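Local coordinates for putative polysaccharide biosynthesis protein with aminopeptidase-like domain (Clostridium acetobutylicum, PDB 3K9T) that binds one zinc ion per subunit, probably takes part in the biosynthesis of modified polysaccharides, and is not expected to act as a peptidase despite its aminopeptidase-like fold, at residues A[54-59]-A[167-172]; A[63-68]-A[230-235]; A[270-275]-A[351-356]; A[389-394]-A[417-422]. All blocks are in the same frame, centred on the assembly; numbering follows the deposited sequence.

Interaction 1: A[54-59]-A[167-172]; sequences HEVKSG and LTYGEY
Leu-167 and Val-56 exchange both backbone bonds of an antiparallel hydrogen-bonded pair, Leu-167 N to Val-56 O at 2.8 Å and Val-56 N to Leu-167 O at 2.9 Å. At Thr-168 the next pair, with Glu-55, is non-hydrogen-bonded, and the side chains take over. Thr-168 OG1 donates to Glu-55 OE2 at 2.7 Å, meeting it from above the carboxylate plane. The Glu-55 chain, bent at chi2 (-79°), lies beside the threonine and points the same way; its OE1 is held by Ser-166 and Arg-39. This pairing joins edge strand 52-57 to strand 166-174 in the mixed sheet of the aminopeptidase-like region, just where the chain leaves for the insert and returns. Tyr-169 pairs with His-54 in the second hydrogen-bonded pair, His-54 N reaching Tyr-169 O at 2.7 Å. His-54 CB sits over the centre of the tyrosine ring, 3.6 Å from its centroid, as a CH-pi contact. The two rings are nearly parallel (14°) but slid apart, so they barely overlap. Tyr-169 OH bonds to Arg-237, and Val-56 CG2 touches the ring edge at CE2. Glu-171 OE1 comes within 3.5 Å of His-54 NE2, while its OE2 is salt-bridged to Arg-221.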
loop_
_atom_site.group_PDB
_atom_site.type_symbol
_atom_site.label_atom_id
_atom_site.label_comp_id
_atom_site.label_asym_id
_atom_site.label_seq_id
_atom_site.Cartn_x
_atom_site.Cartn_y
_atom_site.Cartn_z
ATOM N N HIS A 54 39.527 19.553 16.399
ATOM C CA HIS A 54 40.080 19.963 15.107
ATOM C C HIS A 54 39.892 21.463 14.928
ATOM O O HIS A 54 38.894 22.035 15.372
ATOM C CB HIS A 54 39.388 19.215 13.955
ATOM C CG HIS A 54 39.694 17.746 13.903
ATOM N ND1 HIS A 54 40.692 17.224 13.108
ATOM C CD2 HIS A 54 39.130 16.690 14.537
ATOM C CE1 HIS A 54 40.741 15.915 13.267
ATOM N NE2 HIS A 54 39.810 15.566 14.137
ATOM N N GLU A 55 40.848 22.102 14.277
ATOM C CA GLU A 55 40.753 23.530 13.982
ATOM C C GLU A 55 41.059 23.726 12.497
ATOM O O GLU A 55 42.192 23.500 12.064
ATOM C CB GLU A 55 41.714 24.341 14.866
ATOM C CG GLU A 55 41.405 24.319 16.353
ATOM C CD GLU A 55 40.282 25.239 16.784
ATOM O OE1 GLU A 55 39.908 26.139 16.006
ATOM O OE2 GLU A 55 39.798 25.108 17.940
ATOM N N VAL A 56 40.042 24.093 11.717
ATOM C CA VAL A 56 40.213 24.285 10.271
ATOM C C VAL A 56 40.315 25.786 9.984
ATOM O O VAL A 56 39.434 26.552 10.372
ATOM C CB VAL A 56 39.055 23.638 9.487
ATOM C CG1 VAL A 56 39.317 23.728 7.993
ATOM C CG2 VAL A 56 38.879 22.191 9.938
ATOM N N LYS A 57 41.398 26.192 9.328
ATOM C CA LYS A 57 41.694 27.606 9.052
ATOM C C LYS A 57 40.601 28.324 8.271
ATOM O O LYS A 57 40.030 27.791 7.320
ATOM C CB LYS A 57 43.037 27.764 8.292
ATOM C CG LYS A 57 44.302 27.955 9.190
ATOM C CD LYS A 57 45.570 28.300 8.373
ATOM N N SER A 58 40.303 29.543 8.679
ATOM C CA SER A 58 39.394 30.373 7.899
ATOM C C SER A 58 39.918 30.441 6.476
ATOM O O SER A 58 41.129 30.574 6.267
ATOM C CB SER A 58 39.356 31.790 8.446
ATOM O OG SER A 58 38.853 31.823 9.744
ATOM N N GLY A 59 39.011 30.372 5.505
ATOM C CA GLY A 59 39.376 30.427 4.095
ATOM C C GLY A 59 39.540 29.054 3.460
ATOM O O GLY A 59 39.658 28.967 2.260
ATOM N N LEU A 167 37.922 27.205 12.664
ATOM C CA LEU A 167 36.651 26.600 13.021
ATOM C C LEU A 167 36.911 25.313 13.800
ATOM O O LEU A 167 37.602 24.413 13.309
ATOM C CB LEU A 167 35.826 26.298 11.751
ATOM C CG LEU A 167 34.462 25.596 11.897
ATOM C CD1 LEU A 167 33.480 26.089 10.840
ATOM C CD2 LEU A 167 34.611 24.123 11.840
ATOM N N THR A 168 36.348 25.255 15.006
ATOM C CA THR A 168 36.502 24.117 15.903
ATOM C C THR A 168 35.446 23.055 15.676
ATOM O O THR A 168 34.256 23.390 15.556
ATOM C CB THR A 168 36.361 24.547 17.384
ATOM O OG1 THR A 168 37.186 25.698 17.626
ATOM C CG2 THR A 168 36.760 23.370 18.326
ATOM N N TYR A 169 35.884 21.799 15.580
ATOM C CA TYR A 169 34.954 20.670 15.725
ATOM C C TYR A 169 35.600 19.569 16.553
ATOM O O TYR A 169 36.823 19.417 16.542
ATOM C CB TYR A 169 34.375 20.137 14.403
ATOM C CG TYR A 169 35.310 19.365 13.492
ATOM C CD1 TYR A 169 35.512 18.027 13.659
ATOM C CD2 TYR A 169 35.919 19.967 12.435
ATOM C CE1 TYR A 169 36.301 17.325 12.824
ATOM C CE2 TYR A 169 36.725 19.260 11.579
ATOM C CZ TYR A 169 36.913 17.949 11.776
ATOM O OH TYR A 169 37.755 17.249 10.933
ATOM N N GLY A 170 34.772 18.837 17.293
ATOM C CA GLY A 170 35.233 17.727 18.127
ATOM C C GLY A 170 34.736 16.368 17.642
ATOM O O GLY A 170 33.658 16.251 17.074
ATOM N N GLU A 171 35.496 15.328 17.936
ATOM C CA GLU A 171 35.189 14.004 17.426
ATOM C C GLU A 171 35.676 12.907 18.382
ATOM O O GLU A 171 36.788 12.979 18.927
ATOM C CB GLU A 171 35.871 13.878 16.073
ATOM C CG GLU A 171 35.682 12.612 15.323
ATOM C CD GLU A 171 36.318 12.694 13.917
ATOM O OE1 GLU A 171 36.914 13.736 13.565
ATOM O OE2 GLU A 171 36.178 11.736 13.137
ATOM N N TYR A 172 34.838 11.897 18.591
ATOM C CA TYR A 172 35.206 10.754 19.422
ATOM C C TYR A 172 34.844 9.480 18.668
ATOM O O TYR A 172 33.740 9.369 18.130
ATOM C CB TYR A 172 34.483 10.811 20.753
ATOM C CG TYR A 172 34.735 9.621 21.648
ATOM C CD1 TYR A 172 36.029 9.155 21.886
ATOM C CD2 TYR A 172 33.678 8.985 22.297
ATOM C CE1 TYR A 172 36.243 8.078 22.704
ATOM C CE2 TYR A 172 33.891 7.910 23.131
ATOM C CZ TYR A 172 35.169 7.464 23.329
ATOM O OH TYR A 172 35.359 6.400 24.160
#

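Interaction 2: A[63-68]-A[230-235]; sequences FDWTVP and GSITWL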
loop_
_atom_site.group_PDB
_atom_site.type_symbol
_atom_site.label_atom_id
_atom_site.label_comp_id
_atom_site.label_asym_id
_atom_site.label_seq_id
_atom_site.Cartn_x
_atom_site.Cartn_y
_atom_site.Cartn_z
ATOM N N PHE A 63 34.276 21.530 0.210
ATOM C CA PHE A 63 33.415 21.393 -0.960
ATOM C C PHE A 63 33.094 22.821 -1.461
ATOM O O PHE A 63 34.003 23.624 -1.623
ATOM C CB PHE A 63 32.151 20.541 -0.676
ATOM C CG PHE A 63 32.451 19.119 -0.264
ATOM C CD1 PHE A 63 33.342 18.327 -0.993
ATOM C CD2 PHE A 63 31.848 18.565 0.846
ATOM C CE1 PHE A 63 33.603 17.009 -0.604
ATOM C CE2 PHE A 63 32.110 17.249 1.225
ATOM C CZ PHE A 63 32.987 16.481 0.508
ATOM N N ASP A 64 31.817 23.153 -1.637
ATOM C CA ASP A 64 31.423 24.449 -2.199
ATOM C C ASP A 64 31.519 25.563 -1.192
ATOM O O ASP A 64 31.403 26.727 -1.547
ATOM C CB ASP A 64 29.979 24.418 -2.739
ATOM C CG ASP A 64 29.682 25.575 -3.661
ATOM O OD1 ASP A 64 30.517 25.843 -4.552
ATOM O OD2 ASP A 64 28.629 26.232 -3.488
ATOM N N TRP A 65 31.746 25.215 0.065
ATOM C CA TRP A 65 31.777 26.230 1.111
ATOM C C TRP A 65 33.183 26.676 1.447
ATOM O O TRP A 65 34.154 26.016 1.113
ATOM C CB TRP A 65 31.077 25.712 2.370
ATOM C CG TRP A 65 29.637 25.507 2.195
ATOM C CD1 TRP A 65 29.026 24.636 1.336
ATOM C CD2 TRP A 65 28.586 26.177 2.908
ATOM N NE1 TRP A 65 27.658 24.719 1.479
ATOM C CE2 TRP A 65 27.363 25.654 2.438
ATOM C CE3 TRP A 65 28.564 27.140 3.917
ATOM C CZ2 TRP A 65 26.138 26.071 2.930
ATOM C CZ3 TRP A 65 27.325 27.570 4.409
ATOM C CH2 TRP A 65 26.139 27.032 3.909
ATOM N N THR A 66 33.252 27.824 2.101
ATOM C CA THR A 66 34.495 28.378 2.593
ATOM C C THR A 66 34.418 28.529 4.090
ATOM O O THR A 66 33.472 29.125 4.585
ATOM C CB THR A 66 34.747 29.767 2.011
ATOM O OG1 THR A 66 34.749 29.684 0.583
ATOM C CG2 THR A 66 36.074 30.322 2.530
ATOM N N VAL A 67 35.423 28.024 4.805
ATOM C CA VAL A 67 35.433 28.161 6.256
ATOM C C VAL A 67 35.476 29.661 6.622
ATOM O O VAL A 67 36.407 30.380 6.262
ATOM C CB VAL A 67 36.612 27.387 6.893
ATOM C CG1 VAL A 67 36.780 27.726 8.402
ATOM C CG2 VAL A 67 36.424 25.889 6.712
ATOM N N PRO A 68 34.457 30.140 7.339
ATOM C CA PRO A 68 34.400 31.588 7.666
ATOM C C PRO A 68 35.508 32.122 8.583
ATOM O O PRO A 68 36.298 31.365 9.126
ATOM C CB PRO A 68 33.069 31.727 8.408
ATOM C CG PRO A 68 32.842 30.374 9.061
ATOM C CD PRO A 68 33.453 29.353 8.082
ATOM N N GLY A 230 29.989 22.925 9.846
ATOM C CA GLY A 230 30.752 21.878 10.536
ATOM C C GLY A 230 30.640 20.524 9.874
ATOM O O GLY A 230 31.631 19.922 9.588
ATOM N N SER A 231 29.426 20.060 9.604
ATOM C CA SER A 231 29.235 18.773 8.908
ATOM C C SER A 231 29.854 18.756 7.512
ATOM O O SER A 231 30.456 17.752 7.107
ATOM C CB SER A 231 27.760 18.369 8.863
ATOM O OG SER A 231 26.957 19.297 8.174
ATOM N N ILE A 232 29.735 19.868 6.786
ATOM C CA ILE A 232 30.371 19.987 5.449
ATOM C C ILE A 232 31.893 19.891 5.611
ATOM O O ILE A 232 32.539 19.122 4.920
ATOM C CB ILE A 232 29.963 21.294 4.713
ATOM C CG1 ILE A 232 28.444 21.315 4.468
ATOM C CG2 ILE A 232 30.701 21.413 3.353
ATOM C CD1 ILE A 232 27.906 22.644 3.926
ATOM N N THR A 233 32.450 20.629 6.574
ATOM C CA THR A 233 33.874 20.537 6.868
ATOM C C THR A 233 34.319 19.117 7.205
ATOM O O THR A 233 35.348 18.643 6.696
ATOM C CB THR A 233 34.263 21.468 8.005
ATOM O OG1 THR A 233 33.927 22.811 7.625
ATOM C CG2 THR A 233 35.783 21.351 8.330
ATOM N N TRP A 234 33.543 18.434 8.039
ATOM C CA TRP A 234 33.904 17.097 8.429
ATOM C C TRP A 234 33.869 16.155 7.239
ATOM O O TRP A 234 34.807 15.382 7.036
ATOM C CB TRP A 234 33.014 16.574 9.545
ATOM C CG TRP A 234 33.452 15.236 9.998
ATOM C CD1 TRP A 234 34.441 14.948 10.915
ATOM C CD2 TRP A 234 32.968 13.997 9.526
ATOM N NE1 TRP A 234 34.583 13.591 11.048
ATOM C CE2 TRP A 234 33.706 12.977 10.193
ATOM C CE3 TRP A 234 32.005 13.635 8.581
ATOM C CZ2 TRP A 234 33.484 11.622 9.960
ATOM C CZ3 TRP A 234 31.779 12.280 8.351
ATOM C CH2 TRP A 234 32.517 11.293 9.044
ATOM N N LEU A 235 32.788 16.217 6.456
ATOM C CA LEU A 235 32.651 15.367 5.262
ATOM C C LEU A 235 33.815 15.639 4.288
ATOM O O LEU A 235 34.364 14.713 3.694
ATOM C CB LEU A 235 31.275 15.555 4.584
ATOM C CG LEU A 235 30.093 14.931 5.318
ATOM C CD1 LEU A 235 28.730 15.381 4.792
ATOM C CD2 LEU A 235 30.213 13.411 5.273
#
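Ile-232 meets Trp-65 in a CH-pi contact. Its CD1 methyl stands over one face of the indole, 3.3 Å from the centroid of the Trp-65 five-membered ring and 15° off the ring normal. Ile-232 CD1 is 3.2 Å above the Trp-65 indole plane, offset toward the rim, and the two side chains cross at about a right angle. Chi1 of Ile-232 (-62°) puts CG1 anti to the carbonyl carbon and CG2 anti to the backbone N, and CG2 meets Phe-63. The NE1 edge of the same indole donates to Glu-367 O of a second subunit, so Trp-65 is gripped at face and edge by two chains.

Apolar contacts follow at the phenylalanine. Phe-63 CD2 lies 4.0 Å from Ile-232 CG2, and one turn further along the helix Leu-235 CB comes to the phenyl edge, 3.9 Å from Phe-63 CE2. At the other end of 63-68, Val-67 CG2 makes a carbon-to-oxygen van der Waals contact with Thr-233 OG1 at 4.1 Å; that hydroxyl bonds to Ile-229 O within its own helix.

Between the two aromatic side chains Asp-64 turns away from the helix to Lys-372 and Arg-373 of the second subunit. The arrangement is a small two-stranded antiparallel hairpin, 61-62 with 65-66, at the start of the insert, laid against helix 229-237 of the aminopeptidase-like region at a subunit interface of the homotrimer.

Interaction 3: A[270-275]-A[351-356]; sequences AEIDKI and YTIENN
Glu-271 and Asn-356 reach toward each other tip to tip, and Asn-356 ND2 donates to Glu-271 OE2 at 2.9 Å with an N-H...O angle of 162°. Glu-271 CG is anti to the backbone N, and the extended chain beyond it takes the carboxylate to Asn-356. The acceptor lies in the amide plane of the asparagine, yet the donor stands well above the carboxylate plane; the carboxylate and amide planes are 68° apart. Glu-271 OE2 also takes a bond from a water at 3.0 Å. That water gives a second bond to Ile-353 O, at 2.7 Å, bridging the first turn of one helix to the last turn of the other.

Beside this polar tip lies an apolar patch. Ile-275 CD1 meets Ile-353 CG1 at 3.6 Å, the side chains crossing at about a right angle. The Ile-275 and Thr-352 side chains slide past each other in opposite directions, Ile-275 CG2 3.7 Å from Thr-352 CB, and Ile-272 CD1 lies farther off, 4.2 Å from Ile-353 CD1.

Further out, Asn-356 OD1 accepts from Leu-406 N, which helps fix the amide's orientation, and Thr-352 OG1 is bonded to Glu-348 O. The segments 271-275 and 351-355 run at 123° to each other, and both touch strand 245-250 through Met-247, which meets Glu-271, Ile-272 and Ile-353, while helix 405-412 of the winged helix-turn-helix region covers Ile-275 and Asn-356.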
loop_
_atom_site.group_PDB
_atom_site.type_symbol
_atom_site.label_atom_id
_atom_site.label_comp_id
_atom_site.label_asym_id
_atom_site.label_seq_id
_atom_site.Cartn_x
_atom_site.Cartn_y
_atom_site.Cartn_z
ATOM N N ALA A 270 15.425 2.465 5.279
ATOM C CA ALA A 270 16.786 1.964 5.564
ATOM C C ALA A 270 16.758 1.243 6.902
ATOM O O ALA A 270 15.799 1.372 7.657
ATOM C CB ALA A 270 17.804 3.094 5.620
ATOM N N GLU A 271 17.804 0.486 7.201
ATOM C CA GLU A 271 17.826 -0.270 8.437
ATOM C C GLU A 271 17.584 0.599 9.676
ATOM O O GLU A 271 16.755 0.228 10.544
ATOM C CB GLU A 271 19.098 -1.063 8.588
ATOM C CG GLU A 271 18.964 -2.069 9.715
ATOM C CD GLU A 271 20.217 -2.880 9.969
ATOM O OE1 GLU A 271 21.064 -2.961 9.039
ATOM O OE2 GLU A 271 20.297 -3.448 11.099
ATOM N N ILE A 272 18.235 1.759 9.728
ATOM C CA ILE A 272 18.063 2.669 10.867
ATOM C C ILE A 272 16.595 3.131 11.005
ATOM O O ILE A 272 16.088 3.207 12.100
ATOM C CB ILE A 272 19.074 3.876 10.829
ATOM C CG1 ILE A 272 19.019 4.686 12.128
ATOM C CG2 ILE A 272 18.822 4.776 9.625
ATOM C CD1 ILE A 272 19.252 3.868 13.377
ATOM N N ASP A 273 15.907 3.399 9.899
ATOM C CA ASP A 273 14.471 3.801 9.940
ATOM C C ASP A 273 13.635 2.701 10.537
ATOM O O ASP A 273 12.773 2.950 11.403
ATOM C CB ASP A 273 13.914 4.063 8.535
ATOM C CG ASP A 273 14.599 5.222 7.826
ATOM O OD1 ASP A 273 14.797 6.288 8.459
ATOM O OD2 ASP A 273 14.940 5.054 6.630
ATOM N N LYS A 274 13.882 1.480 10.052
ATOM C CA LYS A 274 13.137 0.306 10.479
ATOM C C LYS A 274 13.424 0.056 11.942
ATOM O O LYS A 274 12.515 -0.282 12.706
ATOM C CB LYS A 274 13.479 -0.908 9.597
ATOM C CG LYS A 274 13.057 -0.733 8.138
ATOM C CD LYS A 274 11.942 -1.605 7.657
ATOM C CE LYS A 274 12.505 -2.927 7.058
ATOM N NZ LYS A 274 11.570 -3.554 6.015
ATOM N N ILE A 275 14.677 0.247 12.353
ATOM C CA ILE A 275 15.042 -0.008 13.761
ATOM C C ILE A 275 14.378 1.047 14.658
ATOM O O ILE A 275 13.684 0.715 15.622
ATOM C CB ILE A 275 16.563 0.007 13.999
ATOM C CG1 ILE A 275 17.200 -1.269 13.470
ATOM C CG2 ILE A 275 16.893 0.187 15.489
ATOM C CD1 ILE A 275 18.717 -1.215 13.547
ATOM N N TYR A 351 21.103 -0.858 21.209
ATOM C CA TYR A 351 20.916 -2.281 21.526
ATOM C C TYR A 351 20.323 -3.025 20.316
ATOM O O TYR A 351 20.758 -4.116 20.005
ATOM C CB TYR A 351 19.992 -2.453 22.743
ATOM C CG TYR A 351 19.632 -3.893 23.089
ATOM C CD1 TYR A 351 18.615 -4.580 22.404
ATOM C CD2 TYR A 351 20.287 -4.562 24.109
ATOM C CE1 TYR A 351 18.290 -5.887 22.734
ATOM C CE2 TYR A 351 19.957 -5.883 24.455
ATOM C CZ TYR A 351 18.957 -6.533 23.771
ATOM O OH TYR A 351 18.643 -7.829 24.100
ATOM N N THR A 352 19.353 -2.435 19.624
ATOM C CA THR A 352 18.725 -3.108 18.466
ATOM C C THR A 352 19.715 -3.232 17.288
ATOM O O THR A 352 19.833 -4.278 16.640
ATOM C CB THR A 352 17.411 -2.393 18.052
ATOM O OG1 THR A 352 16.559 -2.251 19.198
ATOM C CG2 THR A 352 16.671 -3.180 16.984
ATOM N N ILE A 353 20.431 -2.154 17.022
ATOM C CA ILE A 353 21.430 -2.140 15.972
ATOM C C ILE A 353 22.419 -3.262 16.196
ATOM O O ILE A 353 22.740 -3.998 15.282
ATOM C CB ILE A 353 22.211 -0.810 15.966
ATOM C CG1 ILE A 353 21.339 0.324 15.459
ATOM C CG2 ILE A 353 23.504 -0.914 15.118
ATOM C CD1 ILE A 353 21.953 1.691 15.788
ATOM N N GLU A 354 22.895 -3.376 17.428
ATOM C CA GLU A 354 23.935 -4.340 17.770
ATOM C C GLU A 354 23.480 -5.796 17.715
ATOM O O GLU A 354 24.220 -6.653 17.265
ATOM C CB GLU A 354 24.415 -4.029 19.178
ATOM C CG GLU A 354 25.281 -2.812 19.266
ATOM C CD GLU A 354 26.701 -3.092 18.868
ATOM O OE1 GLU A 354 27.239 -4.101 19.354
ATOM O OE2 GLU A 354 27.271 -2.303 18.073
ATOM N N ASN A 355 22.255 -6.059 18.181
ATOM C CA ASN A 355 21.706 -7.417 18.245
ATOM C C ASN A 355 20.825 -7.868 17.079
ATOM O O ASN A 355 20.174 -8.908 17.183
ATOM C CB ASN A 355 20.924 -7.605 19.557
ATOM C CG ASN A 355 21.819 -7.546 20.780
ATOM O OD1 ASN A 355 22.752 -8.326 20.899
ATOM N ND2 ASN A 355 21.529 -6.615 21.702
ATOM N N ASN A 356 20.799 -7.108 15.985
ATOM C CA ASN A 356 20.000 -7.462 14.809
ATOM C C ASN A 356 20.712 -8.504 13.959
ATOM O O ASN A 356 21.107 -8.225 12.832
ATOM C CB ASN A 356 19.687 -6.227 13.932
ATOM C CG ASN A 356 18.676 -6.531 12.818
ATOM O OD1 ASN A 356 17.865 -7.433 12.962
ATOM N ND2 ASN A 356 18.715 -5.770 11.718
HETATM O O HOH W 1 22.769 -3.953 12.629
#

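Interaction 4: A[389-394]-A[417-422]; sequences EFAMFW and RRIKYA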
loop_
_atom_site.group_PDB
_atom_site.type_symbol
_atom_site.label_atom_id
_atom_site.label_comp_id
_atom_site.label_asym_id
_atom_site.label_seq_id
_atom_site.Cartn_x
_atom_site.Cartn_y
_atom_site.Cartn_z
ATOM N N GLU A 389 7.048 -19.401 23.779
ATOM C CA GLU A 389 7.048 -20.313 22.639
ATOM C C GLU A 389 6.621 -19.701 21.305
ATOM O O GLU A 389 7.088 -20.125 20.250
ATOM C CB GLU A 389 6.223 -21.546 22.970
ATOM C CG GLU A 389 4.894 -21.260 23.658
ATOM C CD GLU A 389 3.846 -22.290 23.294
ATOM O OE1 GLU A 389 4.238 -23.440 23.004
ATOM O OE2 GLU A 389 2.641 -21.952 23.273
ATOM N N PHE A 390 5.777 -18.682 21.341
ATOM C CA PHE A 390 5.328 -18.028 20.109
ATOM C C PHE A 390 6.477 -17.320 19.420
ATOM O O PHE A 390 6.684 -17.515 18.239
ATOM C CB PHE A 390 4.192 -17.057 20.395
ATOM C CG PHE A 390 3.052 -17.704 21.074
ATOM C CD1 PHE A 390 2.153 -18.457 20.341
ATOM C CD2 PHE A 390 2.927 -17.645 22.465
ATOM C CE1 PHE A 390 1.098 -19.103 20.974
ATOM C CE2 PHE A 390 1.888 -18.287 23.111
ATOM C CZ PHE A 390 0.966 -19.019 22.361
ATOM N N ALA A 391 7.234 -16.515 20.153
ATOM C CA ALA A 391 8.423 -15.906 19.583
ATOM C C ALA A 391 9.359 -16.995 18.979
ATOM O O ALA A 391 9.939 -16.845 17.883
ATOM C CB ALA A 391 9.191 -15.084 20.670
HETATM N N MSE A 392 9.532 -18.093 19.692
HETATM C CA MSE A 392 10.496 -19.100 19.218
HETATM C C MSE A 392 10.072 -19.665 17.887
HETATM O O MSE A 392 10.913 -19.808 16.988
HETATM C CB MSE A 392 10.688 -20.223 20.235
HETATM C CG MSE A 392 11.448 -19.751 21.430
HETATM SE SE MSE A 392 12.078 -21.165 22.569
HETATM C CE MSE A 392 10.862 -22.658 22.229
ATOM N N PHE A 393 8.770 -19.977 17.762
ATOM C CA PHE A 393 8.221 -20.548 16.530
ATOM C C PHE A 393 8.395 -19.626 15.327
ATOM O O PHE A 393 8.622 -20.104 14.215
ATOM C CB PHE A 393 6.749 -20.918 16.684
ATOM C CG PHE A 393 6.505 -22.116 17.562
ATOM C CD1 PHE A 393 7.139 -23.327 17.308
ATOM C CD2 PHE A 393 5.567 -22.055 18.599
ATOM C CE1 PHE A 393 6.886 -24.442 18.106
ATOM C CE2 PHE A 393 5.322 -23.154 19.407
ATOM C CZ PHE A 393 5.974 -24.357 19.147
ATOM N N TRP A 394 8.264 -18.317 15.543
ATOM C CA TRP A 394 8.567 -17.332 14.496
ATOM C C TRP A 394 10.024 -17.353 14.070
ATOM O O TRP A 394 10.308 -17.331 12.865
ATOM C CB TRP A 394 8.252 -15.918 14.944
ATOM C CG TRP A 394 6.858 -15.488 14.675
ATOM C CD1 TRP A 394 5.922 -15.153 15.592
ATOM C CD2 TRP A 394 6.242 -15.365 13.405
ATOM N NE1 TRP A 394 4.759 -14.813 14.976
ATOM C CE2 TRP A 394 4.925 -14.921 13.627
ATOM C CE3 TRP A 394 6.670 -15.598 12.094
ATOM C CZ2 TRP A 394 4.030 -14.666 12.586
ATOM C CZ3 TRP A 394 5.779 -15.368 11.051
ATOM C CH2 TRP A 394 4.467 -14.914 11.299
ATOM N N ARG A 417 13.041 -7.186 21.523
ATOM C CA ARG A 417 13.690 -8.009 22.542
ATOM C C ARG A 417 13.074 -9.395 22.716
ATOM O O ARG A 417 13.765 -10.339 23.036
ATOM C CB ARG A 417 13.744 -7.297 23.869
ATOM C CG ARG A 417 14.665 -6.102 23.862
ATOM C CD ARG A 417 15.290 -5.926 25.199
ATOM N NE ARG A 417 16.045 -4.686 25.299
ATOM C CZ ARG A 417 17.093 -4.511 26.103
ATOM N NH1 ARG A 417 17.544 -5.514 26.865
ATOM N NH2 ARG A 417 17.699 -3.328 26.136
ATOM N N ARG A 418 11.775 -9.518 22.504
ATOM C CA ARG A 418 11.110 -10.821 22.605
ATOM C C ARG A 418 11.652 -11.820 21.579
ATOM O O ARG A 418 11.894 -13.005 21.859
ATOM C CB ARG A 418 9.636 -10.624 22.347
ATOM C CG ARG A 418 8.799 -11.659 22.939
ATOM C CD ARG A 418 7.359 -11.290 22.811
ATOM N NE ARG A 418 6.595 -12.508 22.914
ATOM C CZ ARG A 418 5.357 -12.659 22.487
ATOM N NH1 ARG A 418 4.734 -11.645 21.913
ATOM N NH2 ARG A 418 4.752 -13.844 22.639
ATOM N N ILE A 419 11.841 -11.306 20.376
ATOM C CA ILE A 419 12.416 -12.065 19.300
ATOM C C ILE A 419 13.870 -12.397 19.620
ATOM O O ILE A 419 14.285 -13.520 19.442
ATOM C CB ILE A 419 12.263 -11.302 17.981
ATOM C CG1 ILE A 419 10.751 -11.086 17.689
ATOM C CG2 ILE A 419 12.993 -12.021 16.876
ATOM C CD1 ILE A 419 9.906 -12.329 17.743
ATOM N N LYS A 420 14.608 -11.428 20.148
ATOM C CA LYS A 420 16.028 -11.581 20.439
ATOM C C LYS A 420 16.292 -12.660 21.473
ATOM O O LYS A 420 17.155 -13.535 21.302
ATOM C CB LYS A 420 16.581 -10.238 20.934
ATOM C CG LYS A 420 18.097 -10.143 20.971
ATOM C CD LYS A 420 18.693 -10.709 22.260
ATOM C CE LYS A 420 20.164 -10.350 22.389
ATOM N NZ LYS A 420 20.811 -11.081 23.507
ATOM N N TYR A 421 15.539 -12.593 22.557
ATOM C CA TYR A 421 15.689 -13.550 23.618
ATOM C C TYR A 421 15.205 -14.929 23.175
ATOM O O TYR A 421 15.756 -15.941 23.605
ATOM C CB TYR A 421 14.965 -13.075 24.876
ATOM C CG TYR A 421 15.546 -11.821 25.478
ATOM C CD1 TYR A 421 16.927 -11.680 25.642
ATOM C CD2 TYR A 421 14.717 -10.797 25.947
ATOM C CE1 TYR A 421 17.464 -10.542 26.203
ATOM C CE2 TYR A 421 15.252 -9.629 26.508
ATOM C CZ TYR A 421 16.623 -9.509 26.640
ATOM O OH TYR A 421 17.155 -8.360 27.190
ATOM N N ALA A 422 14.208 -14.978 22.290
ATOM C CA ALA A 422 13.766 -16.265 21.759
ATOM C C ALA A 422 14.904 -16.888 20.939
ATOM O O ALA A 422 15.225 -18.060 21.110
ATOM C CB ALA A 422 12.450 -16.131 20.960
#
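Within the permutated winged helix-turn-helix region, helix 389-398 packs on helix 416-428 through two alanines, Ala-391 and Ala-422. Their CB atoms are 3.4 Å apart, and the small side chains let the segments' axes approach to 8.5 Å at a crossing angle of -75°. Ala-391 CB points into the facing helix and also touches the backbone, 3.6 Å from Arg-418 O. Ile-419 CD1 lies 4.1 Å from Ala-391 CB. Ala-422 CB in turn lies against Met-392, the selenomethionine that follows Ala-391, 3.8 Å from its CG and 3.7 Å from its backbone N.

Arg-418 reaches across beside the alanines. Its chain is extended from CG to NE, CG being anti to the backbone N (chi1 -156°). The aliphatic part passes Ala-391, where Arg-418 CG is 4.1 Å from Ala-391 CB, and Arg-418 NH2 ends 4.0 Å from Phe-390 CB. The guanidinium is held through NE by a salt bridge to Asp-388, linking helix 416-428 to the residue just before helix 389-398.

Helix 405-412 packs on both partners, meeting Ile-419 through Ala-409 and Ser-412 and Trp-394 through Ile-408 and Ser-412. Away from helix 389-398, Lys-420 and Tyr-421 lean on helix 336-355, whereas Phe-390 and Trp-394 meet Trp-295 of the third subunit.

How the interactions relate
Interactions 1 and 2 are neighbours, with centres about 10 Å apart, and their segments alternate along the chain. They touch directly, Ser-58 OG to Pro-68 O and Gly-59 N to Val-67 O each 2.7 Å apart, so the edge strand, the start of the insert and helix 229-237 form one patch. Interaction 3 comes later in the chain, about 31 Å from interaction 1 and 30 Å from interaction 2 between centres. Interaction 4 follows; its centre and that of interaction 3 are about 17 Å apart, and there Tyr-351 packs on Arg-417, Lys-420 and Tyr-421. Helix 336-355 therefore joins the aminopeptidase-like region to the winged helix-turn-helix region, at the end of the subunit away from the insert junction.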